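Local structure of mitochondrial enolase superfamily member 1 (Homo sapiens, 4A35) at residues Q254-P259 with E263-L268; S341-A346 with I351-H356; D329-G334 with C363-H368; T56-L59 with V65-C68; Q101-G106 with F153-D158. The protein catalyses the magnesium-dependent dehydration of L-fuconate to 2-keto-3-deoxy-L-fuconate, a step in the breakdown of L-fucose. All coordinates share one frame; numbering follows the deposited sequence. Where two conformers were deposited one is given.

Interaction 1: Q254-P259 with E263-L268; sequences QRWDVP and EWMSKL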
# COMPACT_ATOMS: atom_id res chain seq x y z
N GLN A 254 6.49 14.13 4.03
CA GLN A 254 6.52 13.00 4.98
C GLN A 254 7.79 12.89 5.80
O GLN A 254 8.01 11.85 6.41
CB GLN A 254 6.31 11.63 4.21
CG GLN A 254 5.19 11.69 3.16
CD GLN A 254 5.29 10.59 2.11
OE1 GLN A 254 6.24 9.79 2.09
NE2 GLN A 254 4.33 10.55 1.18
N ARG A 255 8.64 13.93 5.85
CA ARG A 255 9.93 13.78 6.49
C ARG A 255 9.93 13.48 7.98
O ARG A 255 10.87 12.83 8.45
CB ARG A 255 10.80 15.06 6.27
CG ARG A 255 11.27 15.13 4.80
CD ARG A 255 12.36 14.06 4.54
NE ARG A 255 13.58 14.37 5.29
CZ ARG A 255 14.73 13.71 5.18
NH1 ARG A 255 14.83 12.67 4.36
NH2 ARG A 255 15.79 14.09 5.89
N TRP A 256 8.94 13.99 8.71
CA TRP A 256 9.04 14.02 10.16
C TRP A 256 8.28 12.97 10.92
O TRP A 256 7.29 12.42 10.42
CB TRP A 256 8.56 15.42 10.65
CG TRP A 256 9.23 16.61 9.99
CD1 TRP A 256 10.57 16.80 9.80
CD2 TRP A 256 8.58 17.82 9.52
NE1 TRP A 256 10.79 18.03 9.19
CE2 TRP A 256 9.60 18.70 9.08
CE3 TRP A 256 7.24 18.25 9.46
CZ2 TRP A 256 9.31 19.97 8.54
CZ3 TRP A 256 6.96 19.55 9.04
CH2 TRP A 256 7.99 20.38 8.54
N ASP A 257 8.79 12.65 12.14
CA ASP A 257 8.05 11.90 13.14
C ASP A 257 7.06 12.91 13.77
O ASP A 257 7.18 14.12 13.52
CB ASP A 257 8.99 11.23 14.18
CG ASP A 257 9.73 10.02 13.60
OD1 ASP A 257 9.57 9.74 12.38
OD2 ASP A 257 10.46 9.37 14.35
N VAL A 258 6.10 12.43 14.56
CA VAL A 258 5.02 13.30 15.03
C VAL A 258 5.56 14.46 15.94
O VAL A 258 5.30 15.62 15.61
CB VAL A 258 3.90 12.45 15.68
CG1 VAL A 258 2.91 13.32 16.49
CG2 VAL A 258 3.16 11.63 14.61
N PRO A 259 6.29 14.20 17.06
CA PRO A 259 6.77 15.33 17.88
C PRO A 259 7.71 16.25 17.08
O PRO A 259 7.60 17.47 17.20
CB PRO A 259 7.50 14.62 19.04
CG PRO A 259 6.86 13.26 19.10
CD PRO A 259 6.67 12.91 17.67
N GLU A 263 7.68 20.40 16.46
CA GLU A 263 8.80 21.26 16.83
C GLU A 263 9.34 22.11 15.63
O GLU A 263 9.58 23.32 15.75
CB GLU A 263 9.93 20.39 17.43
CG GLU A 263 11.18 21.17 17.84
CD GLU A 263 11.01 22.33 18.82
OE1 GLU A 263 10.02 22.35 19.58
OE2 GLU A 263 11.90 23.21 18.83
N TRP A 264 9.54 21.45 14.52
CA TRP A 264 10.03 22.08 13.29
C TRP A 264 9.05 23.19 12.83
O TRP A 264 9.47 24.33 12.55
CB TRP A 264 10.20 21.00 12.22
CG TRP A 264 11.11 21.38 11.11
CD1 TRP A 264 10.89 22.35 10.16
CD2 TRP A 264 12.24 20.62 10.65
NE1 TRP A 264 11.85 22.28 9.18
CE2 TRP A 264 12.69 21.23 9.45
CE3 TRP A 264 12.95 19.52 11.16
CZ2 TRP A 264 13.80 20.75 8.74
CZ3 TRP A 264 14.09 19.08 10.48
CH2 TRP A 264 14.48 19.68 9.27
N MET A 265 7.75 22.89 12.87
CA MET A 265 6.71 23.85 12.44
C MET A 265 6.59 25.03 13.40
O MET A 265 6.24 26.14 12.96
CB MET A 265 5.36 23.17 12.22
CG MET A 265 5.33 22.34 10.92
SD MET A 265 5.88 23.28 9.45
CE MET A 265 4.71 24.70 9.53
N SER A 266 6.91 24.82 14.71
CA SER A 266 6.89 25.92 15.68
C SER A 266 7.94 26.98 15.30
O SER A 266 7.74 28.17 15.55
CB SER A 266 7.16 25.41 17.10
OG SER A 266 8.54 25.16 17.29
N LYS A 267 9.05 26.54 14.64
CA LYS A 267 10.14 27.42 14.21
C LYS A 267 9.84 28.11 12.85
O LYS A 267 10.36 29.20 12.57
CB LYS A 267 11.45 26.62 14.14
CG LYS A 267 11.94 26.29 15.55
CD LYS A 267 12.92 25.17 15.54
CE LYS A 267 13.58 24.95 16.88
NZ LYS A 267 14.40 23.70 16.86
N LEU A 268 9.02 27.45 12.00
CA LEU A 268 8.64 28.01 10.67
C LEU A 268 7.32 28.82 10.73
O LEU A 268 6.93 29.44 9.74
CB LEU A 268 8.51 26.89 9.61
CG LEU A 268 9.80 26.19 9.24
CD1 LEU A 268 9.56 25.07 8.24
CD2 LEU A 268 10.93 27.21 8.82

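Interaction 2: S341-A346 with I351-H356; sequences SVLLMA and IPVCPH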
# COMPACT_ATOMS: atom_id res chain seq x y z
N SER A 341 -15.61 9.25 -4.98
CA SER A 341 -16.00 8.81 -3.61
C SER A 341 -15.33 9.69 -2.54
O SER A 341 -15.95 10.00 -1.52
CB SER A 341 -15.66 7.33 -3.39
OG SER A 341 -14.29 7.02 -3.19
N VAL A 342 -14.07 10.13 -2.82
CA VAL A 342 -13.32 10.95 -1.86
C VAL A 342 -13.89 12.38 -1.92
O VAL A 342 -14.05 13.00 -0.88
CB VAL A 342 -11.80 10.85 -2.13
CG1 VAL A 342 -11.01 11.85 -1.25
CG2 VAL A 342 -11.30 9.42 -1.84
N LEU A 343 -14.17 12.94 -3.13
CA LEU A 343 -14.81 14.28 -3.19
C LEU A 343 -16.12 14.27 -2.38
O LEU A 343 -16.45 15.24 -1.69
CB LEU A 343 -15.14 14.67 -4.66
CG LEU A 343 -13.91 14.95 -5.53
CD1 LEU A 343 -14.34 15.12 -7.00
CD2 LEU A 343 -13.15 16.21 -5.00
N LEU A 344 -16.92 13.22 -2.58
CA LEU A 344 -18.21 13.13 -1.86
C LEU A 344 -18.03 12.99 -0.34
O LEU A 344 -18.73 13.67 0.42
CB LEU A 344 -19.07 11.99 -2.42
CG LEU A 344 -19.62 12.21 -3.85
CD1 LEU A 344 -20.03 10.86 -4.47
CD2 LEU A 344 -20.76 13.24 -3.84
N MET A 345 -17.04 12.24 0.11
CA MET A 345 -16.79 12.14 1.56
C MET A 345 -16.32 13.49 2.13
O MET A 345 -16.79 13.90 3.17
CB MET A 345 -15.72 11.07 1.88
CG MET A 345 -16.25 9.63 1.78
SD MET A 345 -15.09 8.44 2.48
CE MET A 345 -13.68 8.62 1.31
N ALA A 346 -15.42 14.22 1.40
CA ALA A 346 -14.89 15.51 1.87
C ALA A 346 -16.05 16.51 2.03
O ALA A 346 -16.08 17.26 2.99
CB ALA A 346 -13.87 16.04 0.86
N ILE A 351 -15.02 19.40 4.45
CA ILE A 351 -13.57 19.60 4.41
C ILE A 351 -13.21 20.04 2.97
O ILE A 351 -13.61 19.36 2.01
CB ILE A 351 -12.76 18.36 4.89
CG1 ILE A 351 -13.01 18.14 6.45
CG2 ILE A 351 -11.29 18.49 4.59
CD1 ILE A 351 -12.53 19.33 7.37
N PRO A 352 -12.44 21.14 2.81
CA PRO A 352 -12.08 21.59 1.43
C PRO A 352 -11.06 20.68 0.76
O PRO A 352 -10.11 20.20 1.40
CB PRO A 352 -11.49 23.00 1.65
CG PRO A 352 -10.89 22.94 3.04
CD PRO A 352 -11.89 22.06 3.83
N VAL A 353 -11.25 20.49 -0.56
CA VAL A 353 -10.36 19.69 -1.37
C VAL A 353 -9.43 20.66 -2.14
O VAL A 353 -9.91 21.57 -2.87
CB VAL A 353 -11.10 18.69 -2.33
CG1 VAL A 353 -10.15 17.94 -3.26
CG2 VAL A 353 -11.95 17.70 -1.54
N CYS A 354 -8.12 20.41 -2.02
CA CYS A 354 -7.03 21.17 -2.69
C CYS A 354 -6.17 20.17 -3.44
O CYS A 354 -5.27 19.54 -2.86
CB CYS A 354 -6.22 21.96 -1.67
SG CYS A 354 -7.17 23.29 -0.88
N PRO A 355 -6.50 19.90 -4.71
CA PRO A 355 -5.82 18.78 -5.38
C PRO A 355 -4.30 18.89 -5.45
O PRO A 355 -3.74 20.00 -5.55
CB PRO A 355 -6.39 18.85 -6.82
CG PRO A 355 -7.76 19.39 -6.62
CD PRO A 355 -7.61 20.45 -5.53
N HIS A 356 -3.64 17.73 -5.45
CA HIS A 356 -2.24 17.63 -5.75
C HIS A 356 -2.11 17.60 -7.28
O HIS A 356 -2.95 17.01 -7.99
CB HIS A 356 -1.61 16.37 -5.11
CG HIS A 356 -0.25 16.00 -5.63
ND1 HIS A 356 -0.07 14.93 -6.53
CD2 HIS A 356 0.97 16.53 -5.37
CE1 HIS A 356 1.23 14.86 -6.76
NE2 HIS A 356 1.90 15.78 -6.08

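Interaction 3: D329-G334 with C363-H368; sequences DSCRLG and CELVQH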
# COMPACT_ATOMS: atom_id res chain seq x y z
N ASP A 329 -5.47 12.99 -5.48
CA ASP A 329 -4.55 12.81 -6.58
C ASP A 329 -5.25 11.93 -7.63
O ASP A 329 -5.84 10.89 -7.30
CB ASP A 329 -3.21 12.22 -6.15
CG ASP A 329 -2.30 12.18 -7.38
OD1 ASP A 329 -1.64 13.19 -7.67
OD2 ASP A 329 -2.28 11.14 -8.08
N SER A 330 -5.20 12.38 -8.89
CA SER A 330 -5.86 11.76 -10.04
C SER A 330 -5.27 10.38 -10.39
O SER A 330 -5.94 9.60 -11.05
CB SER A 330 -5.72 12.70 -11.26
OG SER A 330 -4.37 12.94 -11.64
N CYS A 331 -3.99 10.13 -10.04
CA CYS A 331 -3.29 8.88 -10.46
C CYS A 331 -2.82 7.94 -9.29
O CYS A 331 -2.32 6.85 -9.57
CB CYS A 331 -2.11 9.25 -11.36
SG CYS A 331 -2.65 9.96 -12.94
N ARG A 332 -2.98 8.35 -8.04
CA ARG A 332 -2.67 7.57 -6.84
C ARG A 332 -3.92 6.75 -6.44
O ARG A 332 -3.82 5.58 -6.11
CB ARG A 332 -2.28 8.51 -5.68
CG ARG A 332 -1.97 7.73 -4.33
CD ARG A 332 -0.81 6.73 -4.44
NE ARG A 332 0.41 7.41 -4.88
CZ ARG A 332 1.62 6.85 -4.89
NH1 ARG A 332 1.79 5.59 -4.47
NH2 ARG A 332 2.69 7.56 -5.28
N LEU A 333 -5.08 7.42 -6.42
CA LEU A 333 -6.36 6.73 -6.13
C LEU A 333 -6.83 5.97 -7.37
O LEU A 333 -6.25 6.12 -8.47
CB LEU A 333 -7.42 7.78 -5.71
CG LEU A 333 -7.13 8.54 -4.38
CD1 LEU A 333 -8.26 9.56 -4.12
CD2 LEU A 333 -7.12 7.58 -3.13
N GLY A 334 -7.89 5.19 -7.20
CA GLY A 334 -8.47 4.38 -8.25
C GLY A 334 -9.22 5.19 -9.30
O GLY A 334 -10.44 5.08 -9.43
N CYS A 363 -1.68 17.77 -13.60
CA CYS A 363 -2.47 19.03 -13.81
C CYS A 363 -3.59 18.76 -14.85
O CYS A 363 -4.76 19.13 -14.63
CB CYS A 363 -1.56 20.17 -14.29
SG CYS A 363 -0.26 20.64 -13.13
N GLU A 364 -3.20 18.17 -16.02
CA GLU A 364 -4.10 17.89 -17.13
C GLU A 364 -5.32 17.04 -16.67
O GLU A 364 -6.43 17.32 -17.12
CB GLU A 364 -3.35 17.13 -18.25
CG GLU A 364 -2.50 18.01 -19.17
CD GLU A 364 -1.34 18.79 -18.55
OE1 GLU A 364 -0.77 18.32 -17.54
OE2 GLU A 364 -0.91 19.78 -19.18
N LEU A 365 -5.13 16.11 -15.74
CA LEU A 365 -6.26 15.23 -15.30
C LEU A 365 -7.02 15.82 -14.15
O LEU A 365 -8.23 15.93 -14.21
CB LEU A 365 -5.76 13.81 -14.88
CG LEU A 365 -5.47 12.82 -16.00
CD1 LEU A 365 -4.37 13.37 -16.96
CD2 LEU A 365 -5.08 11.43 -15.42
N VAL A 366 -6.31 16.17 -13.07
CA VAL A 366 -6.96 16.56 -11.83
C VAL A 366 -7.84 17.84 -11.98
O VAL A 366 -8.84 17.94 -11.28
CB VAL A 366 -5.98 16.62 -10.67
CG1 VAL A 366 -5.32 18.00 -10.53
CG2 VAL A 366 -6.67 16.16 -9.37
N GLN A 367 -7.51 18.73 -12.91
CA GLN A 367 -8.32 19.96 -13.16
C GLN A 367 -9.81 19.54 -13.47
O GLN A 367 -10.73 20.22 -13.05
CB GLN A 367 -7.71 20.77 -14.35
CG GLN A 367 -7.74 20.02 -15.68
CD GLN A 367 -7.20 20.86 -16.84
OE1 GLN A 367 -7.22 22.11 -16.80
NE2 GLN A 367 -6.63 20.18 -17.82
N HIS A 368 -10.04 18.39 -14.20
CA HIS A 368 -11.40 17.95 -14.50
C HIS A 368 -12.14 17.61 -13.22
O HIS A 368 -13.33 17.89 -13.10
CB HIS A 368 -11.36 16.67 -15.41
CG HIS A 368 -10.90 16.91 -16.82
ND1 HIS A 368 -11.82 17.14 -17.84
CD2 HIS A 368 -9.66 16.92 -17.33
CE1 HIS A 368 -11.09 17.32 -18.93
NE2 HIS A 368 -9.78 17.17 -18.68

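Interaction 4: T56-L59 with V65-C68; sequences TFTL and VVVC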
# COMPACT_ATOMS: atom_id res chain seq x y z
N THR A 56 -0.41 6.97 -15.20
CA THR A 56 -0.13 6.99 -13.78
C THR A 56 1.26 7.57 -13.67
O THR A 56 2.10 7.30 -14.51
CB THR A 56 -0.38 5.71 -13.01
OG1 THR A 56 -0.37 6.10 -11.61
CG2 THR A 56 0.70 4.63 -13.25
N PHE A 57 1.50 8.35 -12.63
CA PHE A 57 2.77 9.08 -12.47
C PHE A 57 3.74 8.39 -11.49
O PHE A 57 3.33 7.90 -10.42
CB PHE A 57 2.43 10.46 -11.94
CG PHE A 57 3.58 11.31 -11.47
CD1 PHE A 57 4.59 11.71 -12.36
CD2 PHE A 57 3.68 11.70 -10.13
CE1 PHE A 57 5.65 12.52 -11.93
CE2 PHE A 57 4.76 12.50 -9.70
CZ PHE A 57 5.75 12.89 -10.60
N THR A 58 5.01 8.39 -11.87
CA THR A 58 6.08 7.83 -11.04
C THR A 58 7.29 8.79 -11.05
O THR A 58 7.31 9.74 -11.84
CB THR A 58 6.55 6.40 -11.45
OG1 THR A 58 7.38 6.56 -12.62
CG2 THR A 58 5.37 5.39 -11.67
N LEU A 59 8.32 8.44 -10.27
CA LEU A 59 9.54 9.23 -10.20
C LEU A 59 10.72 8.60 -10.98
O LEU A 59 11.86 9.03 -10.81
CB LEU A 59 9.95 9.44 -8.75
CG LEU A 59 8.92 10.17 -7.87
CD1 LEU A 59 9.54 10.51 -6.50
CD2 LEU A 59 8.35 11.40 -8.59
N VAL A 65 7.83 -1.66 -13.16
CA VAL A 65 7.03 -2.52 -12.27
C VAL A 65 5.51 -2.23 -12.48
O VAL A 65 4.65 -3.16 -12.55
CB VAL A 65 7.49 -2.38 -10.78
CG1 VAL A 65 6.70 -3.33 -9.89
CG2 VAL A 65 9.00 -2.60 -10.63
N VAL A 66 5.18 -0.94 -12.58
CA VAL A 66 3.81 -0.46 -12.88
C VAL A 66 3.36 -1.02 -14.26
O VAL A 66 2.26 -1.58 -14.39
CB VAL A 66 3.70 1.09 -12.78
CG1 VAL A 66 2.32 1.56 -13.19
CG2 VAL A 66 4.06 1.58 -11.36
N VAL A 67 4.22 -0.87 -15.30
CA VAL A 67 3.96 -1.41 -16.64
C VAL A 67 3.63 -2.92 -16.52
O VAL A 67 2.63 -3.37 -17.07
CB VAL A 67 5.15 -1.13 -17.62
CG1 VAL A 67 5.02 -1.96 -18.91
CG2 VAL A 67 5.22 0.36 -17.94
N CYS A 68 4.42 -3.69 -15.74
CA CYS A 68 4.17 -5.11 -15.50
C CYS A 68 2.76 -5.37 -14.93
O CYS A 68 2.04 -6.28 -15.37
CB CYS A 68 5.23 -5.66 -14.55
SG CYS A 68 5.27 -7.47 -14.50

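Interaction 5: Q101-G106 with F153-D158; sequences QLRWIG and FRYITD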
# COMPACT_ATOMS: atom_id res chain seq x y z
N GLN A 101 -6.92 -13.06 -6.94
CA GLN A 101 -5.49 -13.31 -6.73
C GLN A 101 -4.69 -11.99 -6.70
O GLN A 101 -3.87 -11.82 -5.80
CB GLN A 101 -4.91 -14.24 -7.80
CG GLN A 101 -5.52 -15.65 -7.72
CD GLN A 101 -4.88 -16.66 -8.64
OE1 GLN A 101 -3.98 -16.37 -9.41
NE2 GLN A 101 -5.30 -17.91 -8.54
N LEU A 102 -4.89 -11.07 -7.70
CA LEU A 102 -4.09 -9.85 -7.77
C LEU A 102 -4.30 -8.94 -6.57
O LEU A 102 -3.39 -8.19 -6.24
CB LEU A 102 -4.38 -9.05 -9.08
CG LEU A 102 -3.77 -9.60 -10.34
CD1 LEU A 102 -4.32 -8.86 -11.60
CD2 LEU A 102 -2.23 -9.53 -10.31
N ARG A 103 -5.46 -8.99 -5.91
CA ARG A 103 -5.66 -8.07 -4.78
C ARG A 103 -4.62 -8.35 -3.63
O ARG A 103 -4.29 -7.44 -2.86
CB ARG A 103 -7.12 -8.17 -4.23
CG ARG A 103 -7.37 -9.47 -3.43
CD ARG A 103 -8.85 -9.63 -3.00
NE ARG A 103 -9.40 -8.39 -2.43
CZ ARG A 103 -9.17 -7.97 -1.19
NH1 ARG A 103 -8.39 -8.67 -0.37
NH2 ARG A 103 -9.73 -6.85 -0.76
N TRP A 104 -4.07 -9.56 -3.58
CA TRP A 104 -3.10 -9.91 -2.54
C TRP A 104 -1.85 -9.01 -2.65
O TRP A 104 -1.21 -8.74 -1.63
CB TRP A 104 -2.64 -11.38 -2.70
CG TRP A 104 -1.85 -11.89 -1.52
CD1 TRP A 104 -0.49 -11.98 -1.42
CD2 TRP A 104 -2.37 -12.38 -0.29
NE1 TRP A 104 -0.13 -12.47 -0.19
CE2 TRP A 104 -1.27 -12.76 0.52
CE3 TRP A 104 -3.68 -12.54 0.22
CZ2 TRP A 104 -1.43 -13.20 1.84
CZ3 TRP A 104 -3.84 -13.04 1.50
CH2 TRP A 104 -2.72 -13.41 2.28
N ILE A 105 -1.52 -8.57 -3.88
CA ILE A 105 -0.32 -7.74 -4.04
C ILE A 105 -0.59 -6.24 -3.70
O ILE A 105 0.36 -5.44 -3.74
CB ILE A 105 0.42 -7.94 -5.34
CG1 ILE A 105 -0.39 -7.41 -6.54
CG2 ILE A 105 0.88 -9.45 -5.49
CD1 ILE A 105 0.49 -7.40 -7.92
N GLY A 106 -1.81 -5.92 -3.29
CA GLY A 106 -2.17 -4.62 -2.73
C GLY A 106 -2.61 -4.94 -1.30
O GLY A 106 -1.76 -5.27 -0.46
N PHE A 153 -18.62 1.66 -3.01
CA PHE A 153 -18.80 2.17 -1.65
C PHE A 153 -18.28 1.19 -0.60
O PHE A 153 -18.40 1.49 0.59
CB PHE A 153 -20.27 2.51 -1.36
CG PHE A 153 -20.74 3.73 -2.12
CD1 PHE A 153 -21.17 3.62 -3.45
CD2 PHE A 153 -20.76 4.98 -1.52
CE1 PHE A 153 -21.62 4.74 -4.15
CE2 PHE A 153 -21.25 6.10 -2.21
CZ PHE A 153 -21.65 5.98 -3.52
N ARG A 154 -17.68 0.06 -1.01
CA ARG A 154 -17.17 -0.86 0.02
C ARG A 154 -16.22 -0.12 0.99
O ARG A 154 -15.38 0.66 0.57
CB ARG A 154 -16.49 -2.12 -0.59
CG ARG A 154 -16.05 -3.10 0.51
CD ARG A 154 -15.79 -4.56 -0.03
NE ARG A 154 -14.63 -4.59 -0.92
CZ ARG A 154 -14.14 -5.69 -1.50
NH1 ARG A 154 -14.77 -6.86 -1.36
NH2 ARG A 154 -13.07 -5.61 -2.30
N TYR A 155 -16.36 -0.41 2.29
CA TYR A 155 -15.55 0.13 3.41
C TYR A 155 -15.82 1.62 3.71
O TYR A 155 -15.14 2.15 4.58
CB TYR A 155 -14.05 -0.08 3.20
CG TYR A 155 -13.66 -1.51 2.88
CD1 TYR A 155 -14.19 -2.59 3.61
CD2 TYR A 155 -12.79 -1.79 1.83
CE1 TYR A 155 -13.80 -3.91 3.33
CE2 TYR A 155 -12.39 -3.10 1.54
CZ TYR A 155 -12.88 -4.16 2.31
OH TYR A 155 -12.49 -5.46 2.03
N ILE A 156 -16.77 2.27 3.00
CA ILE A 156 -17.08 3.67 3.32
C ILE A 156 -18.58 3.90 3.59
O ILE A 156 -18.96 5.03 3.96
CB ILE A 156 -16.56 4.71 2.27
CG1 ILE A 156 -17.34 4.62 0.91
CG2 ILE A 156 -15.02 4.61 2.08
CD1 ILE A 156 -17.03 5.76 -0.15
N THR A 157 -19.45 2.86 3.46
CA THR A 157 -20.89 3.05 3.75
C THR A 157 -21.17 3.49 5.21
O THR A 157 -22.24 4.01 5.47
CB THR A 157 -21.69 1.74 3.47
OG1 THR A 157 -21.19 0.72 4.35
CG2 THR A 157 -21.59 1.31 2.02
N ASP A 158 -20.21 3.31 6.14
CA ASP A 158 -20.34 3.75 7.53
C ASP A 158 -20.26 5.30 7.66
O ASP A 158 -20.64 5.82 8.70
CB ASP A 158 -19.31 3.06 8.44
CG ASP A 158 -17.86 3.15 7.95
OD1 ASP A 158 -17.61 2.92 6.71
OD2 ASP A 158 -16.97 3.44 8.78
O HOH W 1 -9.78 -5.36 1.76

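Interaction 1: Q254-P259 with E263-L268
Trp256 and Trp264 meet within a beta-alpha-beta unit of the barrel domain, where the chain leaves strand 247-251, enters helix 258-268 and heads for strand 275-277. The two indoles are canted, their planes at 40°. NE1 of Trp256 sits 3.2 Å above the Trp264 ring plane, towards its rim. In return, CB of Trp264 makes a CH-pi contact over a face of Trp256, 4.2 Å from the centroid of the six-membered ring. The first torsion of Trp264 (chi1 -160°, CG anti to the backbone N) lays its five-membered ring across the benzo part of Trp256, and CD1 of Trp264 comes within 3.3 Å of CZ2 of Trp256. Met265 adds a Met-aromatic contact from an oblique direction, its SD 3.7 Å from CH2 of Trp256; the bends at chi2 and chi3 fold this flexible thioether beside the ring. Away from the rings, Glu263 N donates to Pro259 O at 3.0 Å, an ordinary helical bond.

Asp231 accepts from Trp264 NE1, anchoring the outer indole to helix 228-242, while Asp257 bonds to Tyr155 and Thr157 of the second subunit. An alanine in place of Trp264 would lose this indole, and is likely to leave a face of Trp256 uncovered and Asp231 without its N-H partner. Between the side chains the contact relies on dispersion between broad, polarisable surfaces, with one polar N-H fixing the rotation of the outer ring.

Interaction 2: S341-A346 with I351-H356
Val353 presents a branched side chain to helix 335-348, and its two methyls share the work. Its CB is 4.2 Å from CD2 of Leu343, so the contact starts at the branch point. CG1, anti to the backbone N (chi1 175°), meets the same leucine methyl at 3.9 Å. CG2 lies beside the backbone N instead, where it presses on CB of Ala346 at 3.5 Å, tighter than usual for two carbons, and also touches Leu343 CD2. Leu343 and Val353 cross at about a right angle, the leucine reaching in with one methyl. Ala346 probably suits its place because a larger side chain would run into Val353 CG2 and Ile351 O, both 3.5 Å from Ala346 CB.

The chain's return is fixed by a nearly straight hydrogen bond: Ile351 N donates to Ala346 O at 2.8 Å with an N-H...O angle of 179°. It occupies a carbonyl near the end of the helix, where the usual helical donors run out. The backbone of Pro352 and Cys354 hydrogen-bonds to Leu326, and Val353 also packs on Ile370 of helix 362-377. Residues 351-356 thus run in extended fashion alongside strand 325-326, between helices 335-348 and 362-377, and end at His356, a predicted active-site residue, an arrangement typical of the enolase-superfamily barrel, whose catalytic groups stand at the C-terminal ends of its strands.

Interaction 3: D329-G334 with C363-H368
Ser330 and Cys331, in an Asx turn just beyond strand 325-326 of the barrel, press on Leu365 and Val366 of helix 362-377 close to the active site. Ser330 touches both helix residues: its OG lies 3.6 Å from Leu365 CB, and its CB is 4.0 Å from Val366 CB. A chi1 of 61°, with OG between the backbone N and the carbonyl carbon, is what places the hydroxyl against Leu365 CB. Cys331 extends the apolar patch through SG, 3.8 Å from CD2 of Leu365; sulfur is apolar enough to suit that methyl.

The turn itself is shaped by Asp329. Its OD2 accepts from Cys331 N at 2.8 Å, met from above the carboxylate plane, and more weakly from Arg332 N. OD1 binds ND1 of His356, the predicted active-site residue, as in the Asp-His pairs of mandelate racemase relatives. Further along, Arg332 makes a cation-pi contact with Trp104 of the second subunit.

Across the contact itself only van der Waals forces act, so its specificity lies in fit: the small serine and cysteine let the turn come close to the helix, with CA of Ser330 5.2 Å from CA of Val366, while the carboxylate's two oxygens divide their tasks, one organising backbone N-H groups and the other orienting the histidine.

Interaction 4: T56-L59 with V65-C68
The hydroxyl OG1 of Thr58 bonds to OG1 of Thr63, at the start of helix 63-73, and weakly to the backbone N of Gly60, and with its polar branch so engaged Thr58 offers its methyl to Val66. CG2 of Thr58 and CG2 of Val66 meet tip to tip at 4.0 Å. Two residues earlier on the same strand, Thr56 points its side chain to the same helix, and its CG2 touches Val66 CG1 at 3.5 Å, a tight fit for two methyls. The Thr56 hydroxyl is turned anti to the backbone N (chi1 -165°), and Thr56 OG1 bonds to Cys331 O, tying this strand to the barrel domain.

Strand 52-58 is an edge strand of the three-stranded antiparallel sheet of the N-terminal capping domain, the part of enolase-superfamily proteins that adjoins the barrel mouth, and helix 63-73 packs on it. Threonine suits such a place, since one branch satisfies hydrogen bonds and the other packs like a valine. Val66, with CG1 anti to the backbone N and CG2 beside it, straddles both threonines, one methyl for each. Ile105 of the second subunit packs on Val66 as well, and Trp104 of that subunit meets the ring of Phe57.

Interaction 5: Q101-G106 with F153-D158
Arg103 and Tyr155 are joined through a water. Water 1 accepts from Arg103 NH2 at 2.9 Å, lying at the edge of the guanidinium and in its plane, and donates to Tyr155 OH at 2.7 Å. The direct gap from Arg103 NH2 to Tyr155 OH is 4.2 Å, too long for a bond, and the two side chains come from opposite directions to meet at the water. The bend at chi3 of Arg103 helps turn its head group to this point.

Like charges form the second kind of contact. NH2 of Arg103 lies 3.9 Å from NH2 of Arg154, with the two guanidinium planes 84° apart. Ser98 OG receives Arg103 NE and Arg154 NH2, while Gln254 of the second subunit takes Arg103 NH1 on its side chain and Tyr155 OH on its backbone carbonyl.

Packing over flat groups is the third kind, within the segment 153-158. CG of Arg154 stands 3.5 Å above the Tyr155 ring plane, over its centre, and Tyr155 OH lies 3.7 Å above one face of the Arg154 guanidinium, towards its rim. The long, flexible arginine can thus cover the ring along its length and still reach Ser98.

The neutral oxygens of Ser98, the water and Gln254 of the second subunit accept from the guanidinium N-H groups, which probably eases the repulsion of the two arginines, and the loops are linked by a network of shared acceptors and one water that extends into the other subunit rather than by direct bonds.

Interactions 2 and 3 form the buried middle of the barrel domain, nested along the chain and joined by Asp329 and His356; their contacts are mostly small apolar side chains against helices. Interaction 4, in the capping domain, is also buried and purely methyl-to-methyl; a threonine bond to interaction 3 couples the two domains. Interaction 1 is partly buried, far from the chain's centre on the barrel's helical layer, with large aromatics. Interaction 5, though buried in the assembly, is polar, with two arginines, a tyrosine and one water. Both, like interaction 4, touch the second subunit; about 17 Å apart at their nearest atoms within one chain, they bond to each other across subunits, Gln254 and Asp257 with Arg103, Tyr155 and Thr157.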